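Local coordinates for protein acyl-coenzyme A oxidase acox-1.1 (Caenorhabditis elegans, PDB 5K3H) that catalyses the first step of peroxisomal beta-oxidation, desaturating the fatty acyl chains of acyl-CoA substrates with FAD and oxygen to give 2-trans-enoyl-CoA and hydrogen peroxide, at residues Q84-S87 with D91-D94; N311-Y316 with R406-G411; Y447-A452 with N508-L513; S478-V483 with D594-Q599. All blocks are in the same frame, centred on the assembly; numbering follows the deposited sequence.

Interaction 1 (Q84-S87 with D91-D94)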
loop_
_atom_site.group_PDB
_atom_site.type_symbol
_atom_site.label_atom_id
_atom_site.label_comp_id
_atom_site.label_asym_id
_atom_site.label_seq_id
_atom_site.Cartn_x
_atom_site.Cartn_y
_atom_site.Cartn_z
ATOM N N GLN B 84 19.187 -23.527 21.127
ATOM C CA GLN B 84 20.269 -24.478 21.354
ATOM C C GLN B 84 21.646 -23.875 21.067
ATOM O O GLN B 84 22.563 -23.999 21.887
ATOM C CB GLN B 84 19.997 -25.726 20.510
ATOM C CG GLN B 84 21.164 -26.675 20.308
ATOM C CD GLN B 84 20.830 -27.787 19.306
ATOM O OE1 GLN B 84 19.776 -27.757 18.642
ATOM N NE2 GLN B 84 21.744 -28.758 19.171
ATOM N N ARG B 85 21.825 -23.218 19.917
ATOM C CA ARG B 85 23.143 -22.724 19.518
ATOM C C ARG B 85 23.351 -21.235 19.799
ATOM O O ARG B 85 24.442 -20.721 19.529
ATOM C CB ARG B 85 23.376 -22.969 18.028
ATOM C CG ARG B 85 22.835 -24.290 17.521
ATOM C CD ARG B 85 23.908 -25.340 17.483
ATOM N NE ARG B 85 25.081 -24.878 16.751
ATOM C CZ ARG B 85 25.272 -25.086 15.452
ATOM N NH1 ARG B 85 24.346 -25.721 14.737
ATOM N NH2 ARG B 85 26.374 -24.630 14.868
ATOM N N MET B 86 22.344 -20.550 20.362
ATOM C CA MET B 86 22.347 -19.089 20.483
ATOM C C MET B 86 23.667 -18.538 21.020
ATOM O O MET B 86 24.164 -17.516 20.527
ATOM C CB MET B 86 21.166 -18.647 21.360
ATOM C CG MET B 86 21.015 -17.157 21.532
ATOM S SD MET B 86 19.514 -16.754 22.440
ATOM C CE MET B 86 18.260 -17.161 21.212
ATOM N N SER B 87 24.234 -19.180 22.049
ATOM C CA SER B 87 25.434 -18.672 22.715
ATOM C C SER B 87 26.668 -18.738 21.842
ATOM O O SER B 87 27.641 -18.027 22.114
ATOM C CB SER B 87 25.729 -19.449 23.996
ATOM O OG SER B 87 24.794 -19.168 25.008
ATOM N N ASP B 91 25.958 -12.614 22.484
ATOM C CA ASP B 91 25.711 -12.458 23.905
ATOM C C ASP B 91 24.204 -12.448 24.105
ATOM O O ASP B 91 23.550 -11.456 23.746
ATOM C CB ASP B 91 26.339 -11.162 24.414
ATOM C CG ASP B 91 25.871 -10.775 25.826
ATOM O OD1 ASP B 91 26.226 -9.661 26.273
ATOM O OD2 ASP B 91 25.165 -11.572 26.494
ATOM N N PRO B 92 23.607 -13.516 24.645
ATOM C CA PRO B 92 22.135 -13.600 24.687
ATOM C C PRO B 92 21.481 -12.592 25.619
ATOM O O PRO B 92 20.244 -12.505 25.628
ATOM C CB PRO B 92 21.867 -15.038 25.153
ATOM C CG PRO B 92 23.169 -15.774 25.043
ATOM C CD PRO B 92 24.273 -14.760 25.079
ATOM N N THR B 93 22.253 -11.847 26.415
ATOM C CA THR B 93 21.706 -10.760 27.223
ATOM C C THR B 93 21.653 -9.446 26.464
ATOM O O THR B 93 21.098 -8.465 26.978
ATOM C CB THR B 93 22.541 -10.531 28.498
ATOM O OG1 THR B 93 23.825 -9.997 28.139
ATOM C CG2 THR B 93 22.716 -11.821 29.301
ATOM N N ASP B 94 22.247 -9.400 25.276
ATOM C CA ASP B 94 22.374 -8.166 24.509
ATOM C C ASP B 94 21.198 -8.090 23.552
ATOM O O ASP B 94 21.217 -8.693 22.478
ATOM C CB ASP B 94 23.699 -8.119 23.759
ATOM C CG ASP B 94 23.950 -6.773 23.107
ATOM O OD1 ASP B 94 23.221 -6.409 22.149
ATOM O OD2 ASP B 94 24.891 -6.076 23.542
#

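Interaction 2 (N311-Y316 with R406-G411)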
loop_
_atom_site.group_PDB
_atom_site.type_symbol
_atom_site.label_atom_id
_atom_site.label_comp_id
_atom_site.label_asym_id
_atom_site.label_seq_id
_atom_site.Cartn_x
_atom_site.Cartn_y
_atom_site.Cartn_z
ATOM N N ASN B 311 17.184 -0.148 -0.080
ATOM C CA ASN B 311 18.281 -0.965 -0.593
ATOM C C ASN B 311 17.837 -1.716 -1.850
ATOM O O ASN B 311 18.545 -1.749 -2.864
ATOM C CB ASN B 311 18.743 -1.948 0.477
ATOM C CG ASN B 311 19.828 -1.370 1.394
ATOM O OD1 ASN B 311 21.013 -1.468 1.101
ATOM N ND2 ASN B 311 19.413 -0.773 2.521
ATOM N N ILE B 312 16.662 -2.333 -1.797
ATOM C CA ILE B 312 16.189 -3.121 -2.930
ATOM C C ILE B 312 15.951 -2.230 -4.141
ATOM O O ILE B 312 16.478 -2.484 -5.233
ATOM C CB ILE B 312 14.919 -3.901 -2.542
ATOM C CG1 ILE B 312 15.253 -4.926 -1.452
ATOM C CG2 ILE B 312 14.255 -4.507 -3.793
ATOM C CD1 ILE B 312 14.063 -5.336 -0.609
ATOM N N ALA B 313 15.175 -1.156 -3.956
ATOM C CA ALA B 313 14.806 -0.323 -5.084
ATOM C C ALA B 313 15.993 0.461 -5.634
ATOM O O ALA B 313 16.044 0.721 -6.839
ATOM C CB ALA B 313 13.681 0.619 -4.677
ATOM N N THR B 314 16.940 0.876 -4.783
ATOM C CA THR B 314 18.042 1.693 -5.281
ATOM C C THR B 314 19.119 0.833 -5.947
ATOM O O THR B 314 19.672 1.222 -6.988
ATOM C CB THR B 314 18.639 2.539 -4.145
ATOM O OG1 THR B 314 17.584 3.236 -3.433
ATOM C CG2 THR B 314 19.658 3.543 -4.690
ATOM N N ARG B 315 19.411 -0.350 -5.396
ATOM C CA ARG B 315 20.281 -1.291 -6.108
ATOM C C ARG B 315 19.709 -1.652 -7.483
ATOM O O ARG B 315 20.417 -1.589 -8.495
ATOM C CB ARG B 315 20.496 -2.543 -5.250
ATOM C CG ARG B 315 21.476 -2.321 -4.109
ATOM C CD ARG B 315 21.414 -3.454 -3.114
ATOM N NE ARG B 315 22.415 -3.281 -2.070
ATOM C CZ ARG B 315 22.633 -4.145 -1.086
ATOM N NH1 ARG B 315 21.917 -5.252 -0.990
ATOM N NH2 ARG B 315 23.576 -3.894 -0.203
ATOM N N TYR B 316 18.426 -2.034 -7.532
ATOM C CA TYR B 316 17.780 -2.365 -8.802
ATOM C C TYR B 316 17.799 -1.185 -9.769
ATOM O O TYR B 316 17.994 -1.373 -10.973
ATOM C CB TYR B 316 16.348 -2.844 -8.552
ATOM C CG TYR B 316 15.598 -3.189 -9.817
ATOM C CD1 TYR B 316 15.912 -4.323 -10.547
ATOM C CD2 TYR B 316 14.589 -2.375 -10.284
ATOM C CE1 TYR B 316 15.240 -4.624 -11.732
ATOM C CE2 TYR B 316 13.908 -2.671 -11.445
ATOM C CZ TYR B 316 14.230 -3.791 -12.167
ATOM O OH TYR B 316 13.540 -4.076 -13.326
ATOM N N ARG B 406 8.518 0.309 -3.959
ATOM C CA ARG B 406 7.966 -0.751 -4.796
ATOM C C ARG B 406 7.719 -0.256 -6.227
ATOM O O ARG B 406 8.098 -0.918 -7.199
ATOM C CB ARG B 406 6.675 -1.310 -4.195
ATOM C CG ARG B 406 6.266 -2.572 -4.931
ATOM C CD ARG B 406 4.871 -2.989 -4.630
ATOM N NE ARG B 406 3.926 -1.879 -4.820
ATOM C CZ ARG B 406 3.418 -1.505 -5.995
ATOM N NH1 ARG B 406 3.752 -2.152 -7.104
ATOM N NH2 ARG B 406 2.572 -0.482 -6.062
ATOM N N MET B 407 7.056 0.903 -6.365
ATOM C CA MET B 407 6.778 1.491 -7.680
ATOM C C MET B 407 8.061 1.819 -8.447
ATOM O O MET B 407 8.131 1.616 -9.665
ATOM C CB MET B 407 5.920 2.740 -7.488
ATOM C CG MET B 407 4.470 2.435 -7.145
ATOM S SD MET B 407 3.529 3.862 -6.570
ATOM C CE MET B 407 2.248 3.028 -5.625
ATOM N N ALA B 408 9.106 2.276 -7.752
ATOM C CA ALA B 408 10.368 2.554 -8.428
ATOM C C ALA B 408 10.963 1.320 -9.103
ATOM O O ALA B 408 11.879 1.456 -9.930
ATOM C CB ALA B 408 11.373 3.136 -7.439
ATOM N N CYS B 409 10.506 0.123 -8.737
ATOM C CA CYS B 409 10.977 -1.129 -9.319
ATOM C C CYS B 409 10.213 -1.562 -10.571
ATOM O O CYS B 409 10.610 -2.549 -11.199
ATOM C CB CYS B 409 10.920 -2.241 -8.266
ATOM S SG CYS B 409 12.164 -2.060 -6.958
ATOM N N GLY B 410 9.160 -0.836 -10.974
ATOM C CA GLY B 410 8.450 -1.173 -12.192
ATOM C C GLY B 410 7.725 -2.506 -12.096
ATOM O O GLY B 410 7.373 -2.979 -11.013
ATOM N N GLY B 411 7.507 -3.114 -13.266
ATOM C CA GLY B 411 6.790 -4.382 -13.317
ATOM C C GLY B 411 7.391 -5.457 -12.428
ATOM O O GLY B 411 6.665 -6.194 -11.755
HETATM O O HOH W 1 11.255 -3.290 -13.689
#

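Interaction 3 (Y447-A452 with N508-L513)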
loop_
_atom_site.group_PDB
_atom_site.type_symbol
_atom_site.label_atom_id
_atom_site.label_comp_id
_atom_site.label_asym_id
_atom_site.label_seq_id
_atom_site.Cartn_x
_atom_site.Cartn_y
_atom_site.Cartn_z
ATOM N N TYR B 447 -2.607 17.181 24.424
ATOM C CA TYR B 447 -1.446 17.805 25.038
ATOM C C TYR B 447 -1.072 19.121 24.358
ATOM O O TYR B 447 -0.634 20.061 25.027
ATOM C CB TYR B 447 -0.285 16.821 25.017
ATOM C CG TYR B 447 1.016 17.396 25.495
ATOM C CD1 TYR B 447 1.210 17.678 26.830
ATOM C CD2 TYR B 447 2.069 17.613 24.607
ATOM C CE1 TYR B 447 2.407 18.199 27.277
ATOM C CE2 TYR B 447 3.267 18.120 25.036
ATOM C CZ TYR B 447 3.424 18.410 26.379
ATOM O OH TYR B 447 4.608 18.926 26.840
ATOM N N LEU B 448 -1.177 19.197 23.034
ATOM C CA LEU B 448 -0.878 20.469 22.377
ATOM C C LEU B 448 -1.948 21.511 22.670
ATOM O O LEU B 448 -1.640 22.702 22.754
ATOM C CB LEU B 448 -0.725 20.288 20.865
ATOM C CG LEU B 448 0.470 19.506 20.315
ATOM C CD1 LEU B 448 0.261 19.342 18.832
ATOM C CD2 LEU B 448 1.808 20.164 20.636
ATOM N N VAL B 449 -3.206 21.089 22.827
ATOM C CA VAL B 449 -4.267 22.028 23.180
ATOM C C VAL B 449 -4.082 22.550 24.605
ATOM O O VAL B 449 -4.262 23.746 24.867
ATOM C CB VAL B 449 -5.643 21.375 22.978
ATOM C CG1 VAL B 449 -6.706 22.194 23.646
ATOM C CG2 VAL B 449 -5.933 21.269 21.509
ATOM N N LYS B 450 -3.741 21.664 25.546
ATOM C CA LYS B 450 -3.387 22.104 26.895
ATOM C C LYS B 450 -2.226 23.096 26.866
ATOM O O LYS B 450 -2.162 24.017 27.692
ATOM C CB LYS B 450 -3.008 20.908 27.756
ATOM C CG LYS B 450 -2.472 21.321 29.110
ATOM C CD LYS B 450 -1.791 20.147 29.825
ATOM C CE LYS B 450 -0.259 20.219 29.610
ATOM N NZ LYS B 450 0.470 19.065 30.221
ATOM N N SER B 451 -1.254 22.868 25.976
ATOM C CA SER B 451 -0.125 23.787 25.826
ATOM C C SER B 451 -0.539 25.113 25.168
ATOM O O SER B 451 0.024 26.171 25.484
ATOM C CB SER B 451 0.992 23.092 25.042
ATOM O OG SER B 451 1.344 21.877 25.693
ATOM N N ALA B 452 -1.469 25.070 24.205
ATOM C CA ALA B 452 -1.995 26.305 23.634
ATOM C C ALA B 452 -2.748 27.115 24.683
ATOM O O ALA B 452 -2.733 28.351 24.651
ATOM C CB ALA B 452 -2.907 26.000 22.446
ATOM N N ASN B 508 -7.850 27.219 18.907
ATOM C CA ASN B 508 -8.835 28.293 18.933
ATOM C C ASN B 508 -10.125 27.893 18.236
ATOM O O ASN B 508 -11.199 28.376 18.620
ATOM C CB ASN B 508 -8.271 29.561 18.307
ATOM C CG ASN B 508 -7.328 30.267 19.235
ATOM O OD1 ASN B 508 -7.450 30.136 20.457
ATOM N ND2 ASN B 508 -6.402 31.036 18.684
ATOM N N LYS B 509 -10.052 27.022 17.221
ATOM C CA LYS B 509 -11.289 26.505 16.631
ATOM C C LYS B 509 -12.083 25.717 17.669
ATOM O O LYS B 509 -13.300 25.888 17.805
ATOM C CB LYS B 509 -10.988 25.637 15.407
ATOM C CG LYS B 509 -12.255 25.008 14.820
ATOM C CD LYS B 509 -11.964 24.055 13.654
ATOM C CE LYS B 509 -13.267 23.573 13.003
ATOM N NZ LYS B 509 -13.005 22.724 11.795
ATOM N N PHE B 510 -11.396 24.840 18.406
ATOM C CA PHE B 510 -12.019 24.089 19.488
ATOM C C PHE B 510 -12.548 25.031 20.574
ATOM O O PHE B 510 -13.726 24.970 20.944
ATOM C CB PHE B 510 -10.989 23.089 20.034
ATOM C CG PHE B 510 -11.415 22.362 21.268
ATOM C CD1 PHE B 510 -12.608 21.654 21.306
ATOM C CD2 PHE B 510 -10.606 22.362 22.388
ATOM C CE1 PHE B 510 -12.985 20.966 22.449
ATOM C CE2 PHE B 510 -10.976 21.687 23.521
ATOM C CZ PHE B 510 -12.167 20.990 23.555
ATOM N N PHE B 511 -11.687 25.916 21.090
ATOM C CA PHE B 511 -12.119 26.884 22.093
ATOM C C PHE B 511 -13.274 27.736 21.579
ATOM O O PHE B 511 -14.256 27.961 22.296
ATOM C CB PHE B 511 -10.966 27.808 22.478
ATOM C CG PHE B 511 -9.766 27.109 23.066
ATOM C CD1 PHE B 511 -9.904 25.969 23.838
ATOM C CD2 PHE B 511 -8.482 27.609 22.830
ATOM C CE1 PHE B 511 -8.783 25.339 24.375
ATOM C CE2 PHE B 511 -7.362 26.989 23.360
ATOM C CZ PHE B 511 -7.511 25.850 24.138
ATOM N N GLY B 512 -13.193 28.200 20.329
ATOM C CA GLY B 512 -14.218 29.104 19.833
ATOM C C GLY B 512 -15.597 28.481 19.792
ATOM O O GLY B 512 -16.583 29.126 20.142
ATOM N N LEU B 513 -15.687 27.217 19.363
ATOM C CA LEU B 513 -16.973 26.521 19.296
ATOM C C LEU B 513 -17.583 26.339 20.681
ATOM O O LEU B 513 -18.808 26.428 20.841
ATOM C CB LEU B 513 -16.818 25.165 18.601
ATOM C CG LEU B 513 -16.631 25.233 17.084
ATOM C CD1 LEU B 513 -16.152 23.889 16.543
ATOM C CD2 LEU B 513 -17.887 25.660 16.391
#

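Interaction 4 (S478-V483 with D594-Q599)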
loop_
_atom_site.group_PDB
_atom_site.type_symbol
_atom_site.label_atom_id
_atom_site.label_comp_id
_atom_site.label_asym_id
_atom_site.label_seq_id
_atom_site.Cartn_x
_atom_site.Cartn_y
_atom_site.Cartn_z
ATOM N N SER B 478 9.918 34.007 6.933
ATOM C CA SER B 478 10.986 33.026 6.973
ATOM C C SER B 478 12.241 33.675 6.415
ATOM O O SER B 478 12.168 34.538 5.535
ATOM C CB SER B 478 10.616 31.782 6.156
ATOM O OG SER B 478 11.685 30.841 6.147
ATOM N N LEU B 479 13.397 33.290 6.951
ATOM C CA LEU B 479 14.653 33.870 6.490
ATOM C C LEU B 479 15.414 32.895 5.600
ATOM O O LEU B 479 16.629 33.015 5.430
ATOM C CB LEU B 479 15.503 34.334 7.685
ATOM C CG LEU B 479 14.951 35.473 8.573
ATOM C CD1 LEU B 479 15.835 35.800 9.765
ATOM C CD2 LEU B 479 14.747 36.740 7.755
ATOM N N ILE B 480 14.702 31.945 5.000
ATOM C CA ILE B 480 15.319 31.036 4.052
ATOM C C ILE B 480 15.648 31.819 2.786
ATOM O O ILE B 480 14.775 32.475 2.197
ATOM C CB ILE B 480 14.376 29.854 3.768
ATOM C CG1 ILE B 480 14.299 28.921 4.982
ATOM C CG2 ILE B 480 14.792 29.095 2.518
ATOM C CD1 ILE B 480 13.246 27.830 4.815
ATOM N N ASP B 481 16.912 31.765 2.369
ATOM C CA ASP B 481 17.407 32.453 1.178
ATOM C C ASP B 481 17.387 33.969 1.358
ATOM O O ASP B 481 17.250 34.720 0.382
ATOM C CB ASP B 481 16.620 32.065 -0.089
ATOM C CG ASP B 481 17.309 32.543 -1.384
ATOM O OD1 ASP B 481 18.562 32.557 -1.397
ATOM O OD2 ASP B 481 16.617 32.926 -2.370
ATOM N N ARG B 482 17.458 34.437 2.602
ATOM C CA ARG B 482 17.485 35.856 2.902
ATOM C C ARG B 482 18.623 36.205 3.823
ATOM O O ARG B 482 18.876 37.388 4.058
ATOM C CB ARG B 482 16.174 36.305 3.553
ATOM C CG ARG B 482 14.965 35.930 2.771
ATOM C CD ARG B 482 13.779 36.621 3.332
ATOM N NE ARG B 482 13.575 37.943 2.741
ATOM C CZ ARG B 482 12.626 38.790 3.139
ATOM N NH1 ARG B 482 11.805 38.455 4.129
ATOM N NH2 ARG B 482 12.498 39.973 2.551
ATOM N N VAL B 483 19.318 35.214 4.342
ATOM C CA VAL B 483 20.245 35.409 5.434
ATOM C C VAL B 483 21.310 34.335 5.263
ATOM O O VAL B 483 20.971 33.171 5.006
ATOM C CB VAL B 483 19.488 35.312 6.765
ATOM C CG1 VAL B 483 19.989 34.141 7.622
ATOM C CG2 VAL B 483 19.484 36.657 7.481
ATOM N N ASP B 594 10.281 28.731 -4.537
ATOM C CA ASP B 594 11.082 28.362 -5.699
ATOM C C ASP B 594 12.521 28.044 -5.309
ATOM O O ASP B 594 13.152 27.172 -5.909
ATOM C CB ASP B 594 11.042 29.488 -6.730
ATOM C CG ASP B 594 9.698 29.577 -7.448
ATOM O OD1 ASP B 594 8.944 28.561 -7.452
ATOM O OD2 ASP B 594 9.410 30.662 -8.019
ATOM N N TYR B 595 13.071 28.760 -4.327
ATOM C CA TYR B 595 14.384 28.399 -3.803
ATOM C C TYR B 595 14.360 26.990 -3.242
ATOM O O TYR B 595 15.263 26.191 -3.504
ATOM C CB TYR B 595 14.819 29.404 -2.732
ATOM C CG TYR B 595 16.102 29.056 -1.969
ATOM C CD1 TYR B 595 17.349 29.494 -2.404
ATOM C CD2 TYR B 595 16.055 28.314 -0.790
ATOM C CE1 TYR B 595 18.510 29.184 -1.702
ATOM C CE2 TYR B 595 17.211 28.001 -0.083
ATOM C CZ TYR B 595 18.435 28.434 -0.540
ATOM O OH TYR B 595 19.574 28.110 0.186
ATOM N N VAL B 596 13.299 26.654 -2.504
ATOM C CA VAL B 596 13.204 25.351 -1.860
ATOM C C VAL B 596 13.169 24.246 -2.910
ATOM O O VAL B 596 13.816 23.207 -2.748
ATOM C CB VAL B 596 11.969 25.309 -0.934
ATOM C CG1 VAL B 596 11.753 23.908 -0.389
ATOM C CG2 VAL B 596 12.135 26.293 0.216
ATOM N N ARG B 597 12.439 24.470 -4.012
ATOM C CA ARG B 597 12.386 23.507 -5.114
ATOM C C ARG B 597 13.747 23.314 -5.768
ATOM O O ARG B 597 14.141 22.187 -6.079
ATOM C CB ARG B 597 11.374 23.957 -6.164
ATOM C CG ARG B 597 9.962 23.981 -5.693
ATOM C CD ARG B 597 9.039 24.520 -6.769
ATOM N NE ARG B 597 7.645 24.468 -6.344
ATOM C CZ ARG B 597 6.860 25.531 -6.167
ATOM N NH1 ARG B 597 7.328 26.758 -6.393
ATOM N NH2 ARG B 597 5.591 25.358 -5.784
ATOM N N ASP B 598 14.461 24.412 -6.036
ATOM C CA ASP B 598 15.798 24.308 -6.627
ATOM C C ASP B 598 16.763 23.580 -5.702
ATOM O O ASP B 598 17.572 22.775 -6.159
ATOM C CB ASP B 598 16.324 25.698 -6.954
ATOM C CG ASP B 598 15.482 26.392 -7.995
ATOM O OD1 ASP B 598 14.772 25.706 -8.775
ATOM O OD2 ASP B 598 15.508 27.643 -8.011
ATOM N N GLN B 599 16.692 23.854 -4.397
ATOM C CA GLN B 599 17.500 23.115 -3.434
ATOM C C GLN B 599 17.139 21.637 -3.449
ATOM O O GLN B 599 18.013 20.771 -3.301
ATOM C CB GLN B 599 17.284 23.674 -2.029
ATOM C CG GLN B 599 17.666 25.115 -1.902
ATOM C CD GLN B 599 19.115 25.326 -2.101
ATOM O OE1 GLN B 599 19.926 24.917 -1.266
ATOM N NE2 GLN B 599 19.476 25.938 -3.239
#

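Interaction 1 (Q84-S87 with D91-D94)
Two van der Waals touches on one proline ring carry this contact: Met86 and Ser87 both meet Pro92. The thioether sulfur of Met86 reaches Pro92 CB, with SD and CB 4.0 Å apart, and the two side chains run past each other in opposite directions. Because Met86 CG lies anti to the backbone N (chi1 -178°) and SD continues the extension beyond CG (chi2 175°), the sulfur stands well out from the chain before the terminal methyl CE bends off at chi3. Ser87 comes to the next ring carbon, its OG 3.8 Å from Pro92 CG; this is a touch between a hydroxyl oxygen and a ring carbon.

The contact closes a tight surface loop between helix 68-85 and helix 97-105 of the oxidase N-terminal region. Pro92 suits the second position of the type I turn Asp91-Asp94, where its ring fixes phi.

Hydrogen bonds shape the turn itself. Asp91 OD2 is gripped twice by Thr93: the hydroxyl OG1 lies 2.6 Å from OD2, while Thr93 N donates to it from above the carboxylate plane at 2.9 Å, forming an Asx turn. Both donors approach the same face. Asp94 makes a salt bridge to Arg40, and Asp91 N bonds to Glu97.

Interaction 2 (N311-Y316 with R406-G411)
The phenol ring of Tyr316 is met obliquely by the backbone carbonyl of Cys409, whose O lies 3.3 Å from Tyr316 CE2. The Cys409 sulfur also approaches the ring at a slant, with SG 5.1 Å from its centroid and 51° off the normal, a loose sulfur-aromatic contact. A second flat group, the guanidinium of Arg315, carries Asn311 OD1 over one face near its rim, while its NH2 turns to a salt bridge with Asp616.

Cys409 SG is anti to its own carbonyl carbon (chi1 -71°), which tucks the sulfur against helix 300-319, 3.7 Å from Ala313 CA. Alanine suits position 313 because its small methyl lets the chains come within 5.8 Å, measured between the CA atoms of Ala313 and Cys409. Here the end of helix 382-408 packs on helix 300-319 within the all-helical C-terminal part of the acyl-CoA dehydrogenase fold. Helix 338-367 lies alongside through Leu344.

The Tyr316 hydroxyl bonds to His412 ND1. A water donates to Cys409 O at 2.7 Å; its link to the hydroxyl is implausibly short and so doubtful. With an alanine at Tyr316, His412 would probably lose its hydroxyl partner and a gap would open beside Cys409. Gly410, with positive phi, lets the chain leave the helix toward Gly411, which probably contacts FAD; Arg320, beside Tyr316, binds it.

Interaction 3 (Y447-A452 with N508-L513)
Val449 points its CB toward helix 489-515 and there splits into two methyls, one of which meets both Phe510 and Phe511. CG1 stands anti to the backbone N (chi1 166°), and that torsion sends it across to the aromatic pair. Val449 CG1 touches the far end of the Phe511 ring, 3.8 Å from both CE1 and CZ, and the two side chains slide past each other in opposite directions. Val449 CG1 also lies 4.1 Å from Phe510 CD2. Both approaches are oblique to the rings. The other methyl, CG2, is anti to the carbonyl carbon; Val449 as a whole also packs on Leu531 and Ala507.

This is helix-to-helix packing that joins helix 437-456 of the C-alpha1 region to helix 489-515 of the following, also helical, C-terminal region. The backbones stay 8.8 Å apart between the CA atoms of Val449 and Phe510, a spacing that long phenyl side chains and a short branched valine can fill between them. Phe510 also forms an edge-to-face pair with Trp524. Helix 520-553, whose residues Arg533 to Arg536 bind ATP, adjoins the contact, and the side chain of Ala534 lies about 7 Å from that of Val449.

At its edge, in plane, the Phe511 ring meets Asn508 OD1, which has a weak hydrogen bond from Lys456. Within helix 437-456, Ser451 OG sits over the centre of the Tyr447 ring and donates to Tyr447 O at 2.8 Å; Ser451 N reaches that oxygen from the opposite face of its plane.

Interaction 4 (S478-V483 with D594-Q599)
A CH-pi contact, with apolar packing beside it, sets the loop that precedes helix 489-515 against helix 590-616, in the helical C-terminal region of the oxidase: Asp481 lies on Tyr595. Asp481 CB stands over the centre of the Tyr595 ring, 3.6 Å from its centroid and 14° off the normal. With CG anti to the backbone N (chi1 -168°), the carboxylate spreads from there over the CD1 side, its plane only 13° from that of the ring. Gln599 CG lies on the opposite face, so the phenol ring is sandwiched. Beside it, the branch methyl CG2 of Ile480 reaches Tyr595 CD2 at 3.6 Å and, more distantly, Val596 CG2 at 4.5 Å.

The loop backbone fits a type II turn, with Arg482 N bonded to Leu479 O at 3.3 Å; Asp481 takes the positive-phi place, which aspartate tolerates better than most residues. Gln592 NE2 bonds to the carbonyls of Ser478 and Ile480. Farther round the helix, Asp594 and Arg597 pair with each other, and reach Lys505 and Glu584 of the second subunit.

An alanine in place of Tyr595 would probably leave Asp481 and Ile480 without their platform and the turn freer to move. Since a tyrosine face is electron-rich, the attraction probably comes mainly from dispersion and CH-pi contact of Asp481 CB and Ile480 CG2, while the negative carboxylate is likely to gain little from the ring and probably relies on solvent at this exposed position.

From the N terminus, interaction 1 comes first and closes the shortest loop: three residues separate its segments, and it shapes the link between helix 68-85 and helix 97-105. Interaction 2 opens long after and bridges 89 residues, bringing helix 300-319 to the end of helix 382-408 near FAD-binding residues. Both are complete before interaction 3 begins. Interactions 3 and 4 cross: 478-483 lies between 447-452 and 508-513, while 594-599 follows both. Together they join helix 437-456 to helix 489-515, and the loop between those helices to helix 590-616; their centres are about 32 Å apart. Interaction 1 lies across the chain's centre from interactions 3 and 4.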